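Local coordinates for protein nudix hydrolase DR_0079 (Deinococcus radiodurans, PDB 2O5F) that hydrolyses nucleoside di- and triphosphates to monophosphates with magnesium as cofactor, with a marked preference for the cytosine ribonucleotides CDP and CTP, at residues 37-42 and 80-85; 97-102 and 117-122; 66-71 and 88-93. All blocks are in the same frame, centred on the assembly; numbering follows the deposited sequence.

Interaction 1. Residues 37-42 and 80-85; sequences VNAFLR and EAFRRE
Ala39 and Phe82 meet where the strand 37-42 passes beneath the helix 80-85. The methyl of Ala39 nestles obliquely against one corner of the phenyl ring, with Ala39 CB 3.5 Å from Phe82 CE1 and slightly farther from CZ. CG of Phe82 stands anti to the backbone N (chi1 175°), which starts the side chain off the helix toward the strand. Two residues back along the strand, Val37 also points at the helix. Its CG2 touches the methyl of Ala81 (Val37 CG2 to Ala81 CB, 3.9 Å), and CG1 approaches the same methyl at 4.1 Å. CG2 also comes loosely near Glu85 CG, at 4.4 Å. The side chains thus meet through apolar atoms, two methyl-bearing residues of the strand against a methyl and a phenyl ring of the helix, and the axes of the two short segments come within 8.5 Å at an angle of 58°. Farther out, Phe82 is held by aromatic neighbours: its ring stacks with Tyr119 and meets Trp99 edge-to-face. Beyond Ala81, the carboxylate of Glu85 takes a weak, bent bond from its neighbour, Arg84 NH1 to Glu85 OE1 at 3.1 Å, which is also a salt bridge. Arg84 is itself steered by Glu76 through NE and by the carbonyl of Ala71 through NH2. Alternate residues of the strand, Asn38 and Phe40, turn to its other face, where helix 159-166 packs. The mixed sheet therefore lies between two helices, the alpha/beta/alpha sandwich of the Nudix fold, with the Nudix-box helix that carries Glu85, an inferred magnesium ligand, resting on strand 35-42.

Interaction 2. Residues 97-102 and 117-122; sequences LSWRPL and CVYELR
Trp99 and Tyr119 lie side by side and point the same way, both leaning toward helix 78-90. Trp99 CZ3 of the indole six-membered ring meets Tyr119 CD1 obliquely at 3.6 Å, with the ring planes at 79°. Leu121 CD1 packs against Trp99 CB (3.5 Å), close to the root of the indole. Leu97 crosses the end of Leu121 at about a right angle, while Pro101 crosses the tyrosine obliquely, its CG 4.1 Å from Tyr119 CE1. Arg100 and Glu120 share the other face of the sheet, where they run alongside each other, and Leu102 CD1 packs on Glu120 CB (3.9 Å). Arg100 NH1 makes a salt bridge to Glu120 OE1 at 2.8 Å, a weak bond bent to 120°; this oxygen also pairs with Arg42, and OE2 bonds to Tyr167. The backbones are laced by a two-way pair between Arg100 and Glu120, flanked by Arg122 N to Ser98 O and by Leu102 N to Val118 O. This is a twisted antiparallel beta hairpin, whose strand 98-105 borders the mixed sheet of the Nudix fold.

Interaction 3. Residues 66-71 and 88-93; sequences VSVGGA and EELNVE
The two ends of the Nudix box face each other here: strand 68-71, where the motif begins at Gly69, and the last turn of helix 78-90, which bears Glu89, an inferred magnesium ligand. This loop-helix-loop motif forms the metal and diphosphate site of Nudix hydrolases. Glu89 reaches across to the strand with an extended chain beyond CG, and its OE1 accepts a hydrogen bond from the first glycine of the motif, Gly69 N to Glu89 OE1, at 3.0 Å and 156°. The bond uses the syn lone pair of OE1, on the side of the other oxygen. That second oxygen, OE2, lies 3.1 Å from Gly69 O; as two acceptors they form no hydrogen bond. OE2 is also close to the carboxylate of Glu85, the other inferred ligand, so the two acidic side chains converge at the strand; Arg53 gives OE1 only a long, weak ion pair. Val68 bridges the polar and apolar parts of the contact by spreading its two branches: CG1, anti to the backbone N (chi1 -167°), touches Glu89 OE1 at 3.3 Å, while CG2 turns to Leu90. The isobutyl group of Leu90 also meets the backbone of the residue before, with Leu90 CD2 within 3.6 Å of Ser67 O and Leu90 CD1 3.7 Å from the same oxygen. Ser67 and Val68 together face Ala39 of the neighbouring strand, a classic beta bulge, and the Ser67 hydroxyl bonds to Trp49 O and Leu41 N. The tightest apolar touch is that of Val68 CG2 with Leu90 CD1, 3.3 Å apart, closer than usual for two methyls.

How the interactions relate
Helix 78-90 serves both interaction 1 and interaction 3, whose centres lie about 5 Å apart: strand 35-42 meets Ala81, Phe82 and Glu85, and segment 66-71 meets Glu89 and Leu90. Their strands are neighbours, joined by Ala39 N to Val68 O at 2.8 Å and Val37 N to Gly70 O at 2.9 Å. On the other side of strand 35-42, interaction 2 continues the same sheet, with Leu121 N 2.8 Å from Phe40 O. Val92 of interaction 3 touches Leu97 and Leu121. Glu85 and Glu89, about 3 Å apart between side chains, place the inferred magnesium site at interactions 1 and 3; the side chain of Tyr119 is about 9 Å from that of Glu85.

Interaction 1. Residues 37-42 and 80-85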
loop_
_atom_site.group_PDB
_atom_site.type_symbol
_atom_site.label_atom_id
_atom_site.label_comp_id
_atom_site.label_asym_id
_atom_site.label_seq_id
_atom_site.Cartn_x
_atom_site.Cartn_y
_atom_site.Cartn_z
ATOM N N VAL A 37 -0.790 -5.160 1.785
ATOM C CA VAL A 37 -0.633 -4.106 2.778
ATOM C C VAL A 37 -0.359 -2.833 1.988
ATOM O O VAL A 37 0.221 -2.872 0.900
ATOM C CB VAL A 37 0.550 -4.373 3.757
ATOM C CG1 VAL A 37 0.136 -5.371 4.832
ATOM C CG2 VAL A 37 1.759 -4.902 2.990
ATOM N N ASN A 38 -0.804 -1.709 2.533
ATOM C CA ASN A 38 -0.608 -0.419 1.902
ATOM C C ASN A 38 -0.331 0.556 3.033
ATOM O O ASN A 38 -0.862 0.401 4.134
ATOM C CB ASN A 38 -1.860 0.011 1.130
ATOM C CG ASN A 38 -1.999 -0.704 -0.210
ATOM O OD1 ASN A 38 -1.127 -0.607 -1.065
ATOM N ND2 ASN A 38 -3.098 -1.422 -0.391
ATOM N N ALA A 39 0.522 1.536 2.779
ATOM C CA ALA A 39 0.826 2.522 3.806
ATOM C C ALA A 39 1.127 3.862 3.177
ATOM O O ALA A 39 1.554 3.947 2.027
ATOM C CB ALA A 39 2.008 2.066 4.656
ATOM N N PHE A 40 0.871 4.904 3.956
ATOM C CA PHE A 40 1.112 6.264 3.544
ATOM C C PHE A 40 2.080 6.875 4.539
ATOM O O PHE A 40 1.944 6.680 5.746
ATOM C CB PHE A 40 -0.187 7.070 3.557
ATOM C CG PHE A 40 -1.118 6.740 2.434
ATOM C CD1 PHE A 40 -0.807 7.101 1.131
ATOM C CD2 PHE A 40 -2.315 6.072 2.677
ATOM C CE1 PHE A 40 -1.678 6.805 0.074
ATOM C CE2 PHE A 40 -3.193 5.767 1.626
ATOM C CZ PHE A 40 -2.867 6.138 0.323
ATOM N N LEU A 41 3.064 7.589 4.018
ATOM C CA LEU A 41 4.037 8.285 4.843
ATOM C C LEU A 41 3.521 9.724 4.867
ATOM O O LEU A 41 3.444 10.369 3.822
ATOM C CB LEU A 41 5.413 8.232 4.178
ATOM C CG LEU A 41 6.548 8.999 4.863
ATOM C CD1 LEU A 41 6.886 8.328 6.190
ATOM C CD2 LEU A 41 7.776 9.016 3.959
ATOM N N ARG A 42 3.148 10.226 6.042
ATOM C CA ARG A 42 2.641 11.594 6.133
ATOM C C ARG A 42 3.516 12.469 7.024
ATOM O O ARG A 42 3.909 12.062 8.119
ATOM C CB ARG A 42 1.202 11.608 6.669
ATOM C CG ARG A 42 0.579 13.001 6.686
ATOM C CD ARG A 42 -0.796 13.007 7.332
ATOM N NE ARG A 42 -0.743 12.486 8.694
ATOM C CZ ARG A 42 -1.773 12.469 9.534
ATOM N NH1 ARG A 42 -2.951 12.950 9.154
ATOM N NH2 ARG A 42 -1.628 11.965 10.753
ATOM N N GLU A 80 4.188 -7.871 9.590
ATOM C CA GLU A 80 5.447 -8.374 9.060
ATOM C C GLU A 80 5.618 -7.999 7.591
ATOM O O GLU A 80 6.717 -7.657 7.153
ATOM C CB GLU A 80 5.528 -9.893 9.238
ATOM C CG GLU A 80 5.633 -10.318 10.697
ATOM C CD GLU A 80 5.451 -11.810 10.896
ATOM O OE1 GLU A 80 5.021 -12.489 9.937
ATOM O OE2 GLU A 80 5.733 -12.297 12.014
ATOM N N ALA A 81 4.530 -8.053 6.827
ATOM C CA ALA A 81 4.606 -7.704 5.414
ATOM C C ALA A 81 4.916 -6.213 5.293
ATOM O O ALA A 81 5.677 -5.787 4.421
ATOM C CB ALA A 81 3.290 -8.027 4.720
ATOM N N PHE A 82 4.318 -5.432 6.183
ATOM C CA PHE A 82 4.511 -3.989 6.205
ATOM C C PHE A 82 5.980 -3.687 6.471
ATOM O O PHE A 82 6.612 -2.943 5.719
ATOM C CB PHE A 82 3.603 -3.373 7.283
ATOM C CG PHE A 82 3.792 -1.892 7.492
ATOM C CD1 PHE A 82 4.103 -1.048 6.434
ATOM C CD2 PHE A 82 3.631 -1.341 8.760
ATOM C CE1 PHE A 82 4.250 0.325 6.635
ATOM C CE2 PHE A 82 3.776 0.026 8.972
ATOM C CZ PHE A 82 4.087 0.862 7.903
ATOM N N ARG A 83 6.531 -4.281 7.526
ATOM C CA ARG A 83 7.932 -4.048 7.858
ATOM C C ARG A 83 8.844 -4.429 6.696
ATOM O O ARG A 83 9.818 -3.733 6.402
ATOM C CB ARG A 83 8.337 -4.843 9.103
ATOM C CG ARG A 83 9.780 -4.592 9.508
ATOM C CD ARG A 83 10.153 -5.299 10.799
ATOM N NE ARG A 83 9.449 -4.764 11.963
ATOM C CZ ARG A 83 8.345 -5.291 12.481
ATOM N NH1 ARG A 83 7.805 -6.377 11.942
ATOM N NH2 ARG A 83 7.784 -4.736 13.546
ATOM N N ARG A 84 8.520 -5.532 6.030
ATOM C CA ARG A 84 9.315 -6.006 4.905
ATOM C C ARG A 84 9.270 -5.069 3.699
ATOM O O ARG A 84 10.311 -4.714 3.147
ATOM C CB ARG A 84 8.853 -7.415 4.503
ATOM C CG ARG A 84 9.534 -7.985 3.263
ATOM C CD ARG A 84 9.082 -9.421 2.982
ATOM N NE ARG A 84 7.627 -9.569 2.876
ATOM C CZ ARG A 84 6.885 -9.085 1.884
ATOM N NH1 ARG A 84 7.447 -8.405 0.892
ATOM N NH2 ARG A 84 5.577 -9.295 1.872
ATOM N N GLU A 85 8.072 -4.669 3.286
ATOM C CA GLU A 85 7.929 -3.777 2.134
ATOM C C GLU A 85 8.514 -2.385 2.400
ATOM O O GLU A 85 9.107 -1.781 1.511
ATOM C CB GLU A 85 6.457 -3.643 1.736
ATOM C CG GLU A 85 5.810 -4.929 1.225
ATOM C CD GLU A 85 6.232 -5.298 -0.195
ATOM O OE1 GLU A 85 5.773 -6.347 -0.700
ATOM O OE2 GLU A 85 7.022 -4.547 -0.808
#

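Interaction 2. Residues 97-102 and 117-122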
loop_
_atom_site.group_PDB
_atom_site.type_symbol
_atom_site.label_atom_id
_atom_site.label_comp_id
_atom_site.label_asym_id
_atom_site.label_seq_id
_atom_site.Cartn_x
_atom_site.Cartn_y
_atom_site.Cartn_z
ATOM N N LEU A 97 10.387 4.512 13.491
ATOM C CA LEU A 97 9.502 5.654 13.323
ATOM C C LEU A 97 8.151 5.390 13.975
ATOM O O LEU A 97 7.882 4.290 14.455
ATOM C CB LEU A 97 9.299 5.944 11.834
ATOM C CG LEU A 97 10.550 6.128 10.971
ATOM C CD1 LEU A 97 10.121 6.475 9.554
ATOM C CD2 LEU A 97 11.433 7.225 11.542
ATOM N N SER A 98 7.303 6.410 13.992
ATOM C CA SER A 98 5.973 6.273 14.560
ATOM C C SER A 98 5.009 5.836 13.453
ATOM O O SER A 98 5.003 6.420 12.369
ATOM C CB SER A 98 5.519 7.610 15.152
ATOM O OG SER A 98 4.137 7.582 15.478
ATOM N N TRP A 99 4.216 4.801 13.724
ATOM C CA TRP A 99 3.236 4.295 12.762
ATOM C C TRP A 99 2.052 3.659 13.472
ATOM O O TRP A 99 2.106 3.361 14.664
ATOM C CB TRP A 99 3.849 3.251 11.820
ATOM C CG TRP A 99 4.312 1.995 12.503
ATOM C CD1 TRP A 99 5.531 1.780 13.069
ATOM C CD2 TRP A 99 3.565 0.776 12.687
ATOM N NE1 TRP A 99 5.597 0.514 13.584
ATOM C CE2 TRP A 99 4.406 -0.127 13.363
ATOM C CE3 TRP A 99 2.269 0.366 12.338
ATOM C CZ2 TRP A 99 4.001 -1.424 13.709
ATOM C CZ3 TRP A 99 1.862 -0.927 12.680
ATOM C CH2 TRP A 99 2.733 -1.806 13.361
ATOM N N ARG A 100 0.974 3.444 12.734
ATOM C CA ARG A 100 -0.199 2.828 13.323
ATOM C C ARG A 100 -1.156 2.364 12.246
ATOM O O ARG A 100 -1.126 2.858 11.116
ATOM C CB ARG A 100 -0.926 3.824 14.232
ATOM C CG ARG A 100 -1.624 4.945 13.482
ATOM C CD ARG A 100 -2.574 5.704 14.393
ATOM N NE ARG A 100 -3.409 6.648 13.655
ATOM C CZ ARG A 100 -2.951 7.734 13.042
ATOM N NH1 ARG A 100 -1.657 8.024 13.078
ATOM N NH2 ARG A 100 -3.789 8.531 12.392
ATOM N N PRO A 101 -2.001 1.380 12.577
ATOM C CA PRO A 101 -2.971 0.877 11.610
ATOM C C PRO A 101 -3.945 2.016 11.338
ATOM O O PRO A 101 -4.493 2.608 12.269
ATOM C CB PRO A 101 -3.633 -0.273 12.359
ATOM C CG PRO A 101 -2.529 -0.781 13.228
ATOM C CD PRO A 101 -1.934 0.502 13.759
ATOM N N LEU A 102 -4.149 2.338 10.070
ATOM C CA LEU A 102 -5.060 3.416 9.727
ATOM C C LEU A 102 -6.459 2.848 9.500
ATOM O O LEU A 102 -7.457 3.404 9.966
ATOM C CB LEU A 102 -4.559 4.133 8.472
ATOM C CG LEU A 102 -5.075 5.546 8.194
ATOM C CD1 LEU A 102 -4.699 6.473 9.347
ATOM C CD2 LEU A 102 -4.472 6.052 6.891
ATOM N N CYS A 117 -4.685 -4.111 5.121
ATOM C CA CYS A 117 -4.544 -3.284 6.288
ATOM C C CYS A 117 -3.769 -2.109 5.715
ATOM O O CYS A 117 -2.799 -2.298 4.967
ATOM C CB CYS A 117 -3.725 -3.957 7.382
ATOM S SG CYS A 117 -3.670 -2.963 8.885
ATOM N N VAL A 118 -4.224 -0.906 6.044
ATOM C CA VAL A 118 -3.588 0.321 5.589
ATOM C C VAL A 118 -2.969 0.947 6.833
ATOM O O VAL A 118 -3.611 1.032 7.880
ATOM C CB VAL A 118 -4.618 1.303 4.980
ATOM C CG1 VAL A 118 -3.903 2.473 4.310
ATOM C CG2 VAL A 118 -5.501 0.574 3.978
ATOM N N TYR A 119 -1.715 1.360 6.714
ATOM C CA TYR A 119 -0.987 1.958 7.826
ATOM C C TYR A 119 -0.599 3.388 7.517
ATOM O O TYR A 119 -0.601 3.807 6.361
ATOM C CB TYR A 119 0.299 1.177 8.078
ATOM C CG TYR A 119 0.090 -0.272 8.402
ATOM C CD1 TYR A 119 -0.215 -0.678 9.704
ATOM C CD2 TYR A 119 0.195 -1.249 7.409
ATOM C CE1 TYR A 119 -0.403 -2.018 10.006
ATOM C CE2 TYR A 119 0.007 -2.591 7.705
ATOM C CZ TYR A 119 -0.290 -2.967 9.001
ATOM O OH TYR A 119 -0.466 -4.301 9.295
ATOM N N GLU A 120 -0.261 4.137 8.557
ATOM C CA GLU A 120 0.203 5.499 8.365
ATOM C C GLU A 120 1.547 5.600 9.081
ATOM O O GLU A 120 1.650 5.284 10.266
ATOM C CB GLU A 120 -0.779 6.521 8.943
ATOM C CG GLU A 120 -0.295 7.955 8.776
ATOM C CD GLU A 120 -1.284 8.982 9.288
ATOM O OE1 GLU A 120 -1.486 9.048 10.522
ATOM O OE2 GLU A 120 -1.865 9.710 8.453
ATOM N N LEU A 121 2.572 6.008 8.342
ATOM C CA LEU A 121 3.920 6.167 8.876
ATOM C C LEU A 121 4.127 7.673 9.028
ATOM O O LEU A 121 3.752 8.442 8.142
ATOM C CB LEU A 121 4.943 5.594 7.886
ATOM C CG LEU A 121 6.299 5.082 8.382
ATOM C CD1 LEU A 121 6.081 3.821 9.211
ATOM C CD2 LEU A 121 7.209 4.763 7.188
ATOM N N ARG A 122 4.704 8.102 10.149
ATOM C CA ARG A 122 4.940 9.527 10.377
ATOM C C ARG A 122 6.419 9.897 10.262
ATOM O O ARG A 122 7.262 9.342 10.967
ATOM C CB ARG A 122 4.430 9.942 11.768
ATOM C CG ARG A 122 2.961 9.648 12.046
ATOM C CD ARG A 122 2.069 10.175 10.932
ATOM N NE ARG A 122 2.356 11.572 10.623
ATOM C CZ ARG A 122 2.005 12.597 11.391
ATOM N NH1 ARG A 122 1.343 12.385 12.522
ATOM N NH2 ARG A 122 2.327 13.831 11.033
#

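Interaction 3. Residues 66-71 and 88-93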
loop_
_atom_site.group_PDB
_atom_site.type_symbol
_atom_site.label_atom_id
_atom_site.label_comp_id
_atom_site.label_asym_id
_atom_site.label_seq_id
_atom_site.Cartn_x
_atom_site.Cartn_y
_atom_site.Cartn_z
ATOM N N VAL A 66 0.869 4.213 -3.626
ATOM C CA VAL A 66 0.937 4.432 -2.184
ATOM C C VAL A 66 2.425 4.504 -1.840
ATOM O O VAL A 66 3.277 4.039 -2.609
ATOM C CB VAL A 66 0.311 3.252 -1.374
ATOM C CG1 VAL A 66 -1.198 3.217 -1.560
ATOM C CG2 VAL A 66 0.928 1.926 -1.829
ATOM N N SER A 67 2.738 5.071 -0.679
ATOM C CA SER A 67 4.127 5.189 -0.234
ATOM C C SER A 67 4.810 3.824 -0.147
ATOM O O SER A 67 5.949 3.658 -0.591
ATOM C CB SER A 67 4.182 5.854 1.144
ATOM O OG SER A 67 3.473 7.095 1.148
ATOM N N VAL A 68 4.104 2.861 0.440
ATOM C CA VAL A 68 4.615 1.496 0.619
ATOM C C VAL A 68 3.469 0.525 0.357
ATOM O O VAL A 68 2.387 0.682 0.912
ATOM C CB VAL A 68 5.074 1.231 2.075
ATOM C CG1 VAL A 68 5.870 -0.061 2.132
ATOM C CG2 VAL A 68 5.873 2.399 2.602
ATOM N N GLY A 69 3.698 -0.485 -0.473
ATOM C CA GLY A 69 2.630 -1.432 -0.732
ATOM C C GLY A 69 3.087 -2.736 -1.345
ATOM O O GLY A 69 4.032 -2.762 -2.130
ATOM N N GLY A 70 2.414 -3.825 -0.990
ATOM C CA GLY A 70 2.781 -5.113 -1.548
ATOM C C GLY A 70 1.951 -6.245 -0.988
ATOM O O GLY A 70 1.268 -6.089 0.027
ATOM N N ALA A 71 2.023 -7.398 -1.646
ATOM C CA ALA A 71 1.277 -8.564 -1.215
ATOM C C ALA A 71 1.881 -9.186 0.038
ATOM O O ALA A 71 3.093 -9.155 0.234
ATOM C CB ALA A 71 1.234 -9.599 -2.342
ATOM N N GLU A 88 12.318 -2.736 2.003
ATOM C CA GLU A 88 12.787 -3.012 0.650
ATOM C C GLU A 88 12.454 -1.921 -0.370
ATOM O O GLU A 88 13.167 -1.763 -1.354
ATOM C CB GLU A 88 12.254 -4.355 0.149
ATOM C CG GLU A 88 10.766 -4.391 -0.101
ATOM C CD GLU A 88 10.310 -5.703 -0.720
ATOM O OE1 GLU A 88 9.090 -5.867 -0.924
ATOM O OE2 GLU A 88 11.167 -6.569 -1.007
ATOM N N GLU A 89 11.384 -1.164 -0.140
ATOM C CA GLU A 89 11.008 -0.110 -1.076
ATOM C C GLU A 89 11.473 1.284 -0.652
ATOM O O GLU A 89 11.879 2.086 -1.493
ATOM C CB GLU A 89 9.486 -0.078 -1.272
ATOM C CG GLU A 89 8.863 -1.408 -1.706
ATOM C CD GLU A 89 7.357 -1.314 -1.905
ATOM O OE1 GLU A 89 6.655 -0.807 -0.996
ATOM O OE2 GLU A 89 6.868 -1.766 -2.965
ATOM N N LEU A 90 11.414 1.575 0.643
ATOM C CA LEU A 90 11.793 2.904 1.124
ATOM C C LEU A 90 13.021 2.918 2.016
ATOM O O LEU A 90 13.450 3.986 2.452
ATOM C CB LEU A 90 10.625 3.527 1.900
ATOM C CG LEU A 90 9.258 3.697 1.223
ATOM C CD1 LEU A 90 8.353 4.515 2.151
ATOM C CD2 LEU A 90 9.403 4.418 -0.117
ATOM N N ASN A 91 13.590 1.743 2.272
ATOM C CA ASN A 91 14.749 1.622 3.149
ATOM C C ASN A 91 14.420 2.242 4.493
ATOM O O ASN A 91 15.242 2.937 5.092
ATOM C CB ASN A 91 15.977 2.316 2.552
ATOM C CG ASN A 91 16.571 1.543 1.406
ATOM O OD1 ASN A 91 16.591 2.008 0.266
ATOM N ND2 ASN A 91 17.051 0.345 1.698
ATOM N N VAL A 92 13.200 1.994 4.950
ATOM C CA VAL A 92 12.737 2.518 6.223
ATOM C C VAL A 92 12.473 1.393 7.218
ATOM O O VAL A 92 11.915 0.354 6.869
ATOM C CB VAL A 92 11.434 3.332 6.051
ATOM C CG1 VAL A 92 10.886 3.734 7.406
ATOM C CG2 VAL A 92 11.710 4.578 5.208
ATOM N N GLU A 93 12.893 1.615 8.457
ATOM C CA GLU A 93 12.688 0.671 9.544
ATOM C C GLU A 93 11.469 1.216 10.287
ATOM O O GLU A 93 11.580 2.210 11.006
ATOM C CB GLU A 93 13.903 0.682 10.477
ATOM C CG GLU A 93 15.250 0.592 9.778
ATOM C CD GLU A 93 15.637 -0.829 9.410
ATOM O OE1 GLU A 93 14.946 -1.448 8.574
ATOM O OE2 GLU A 93 16.637 -1.329 9.967
#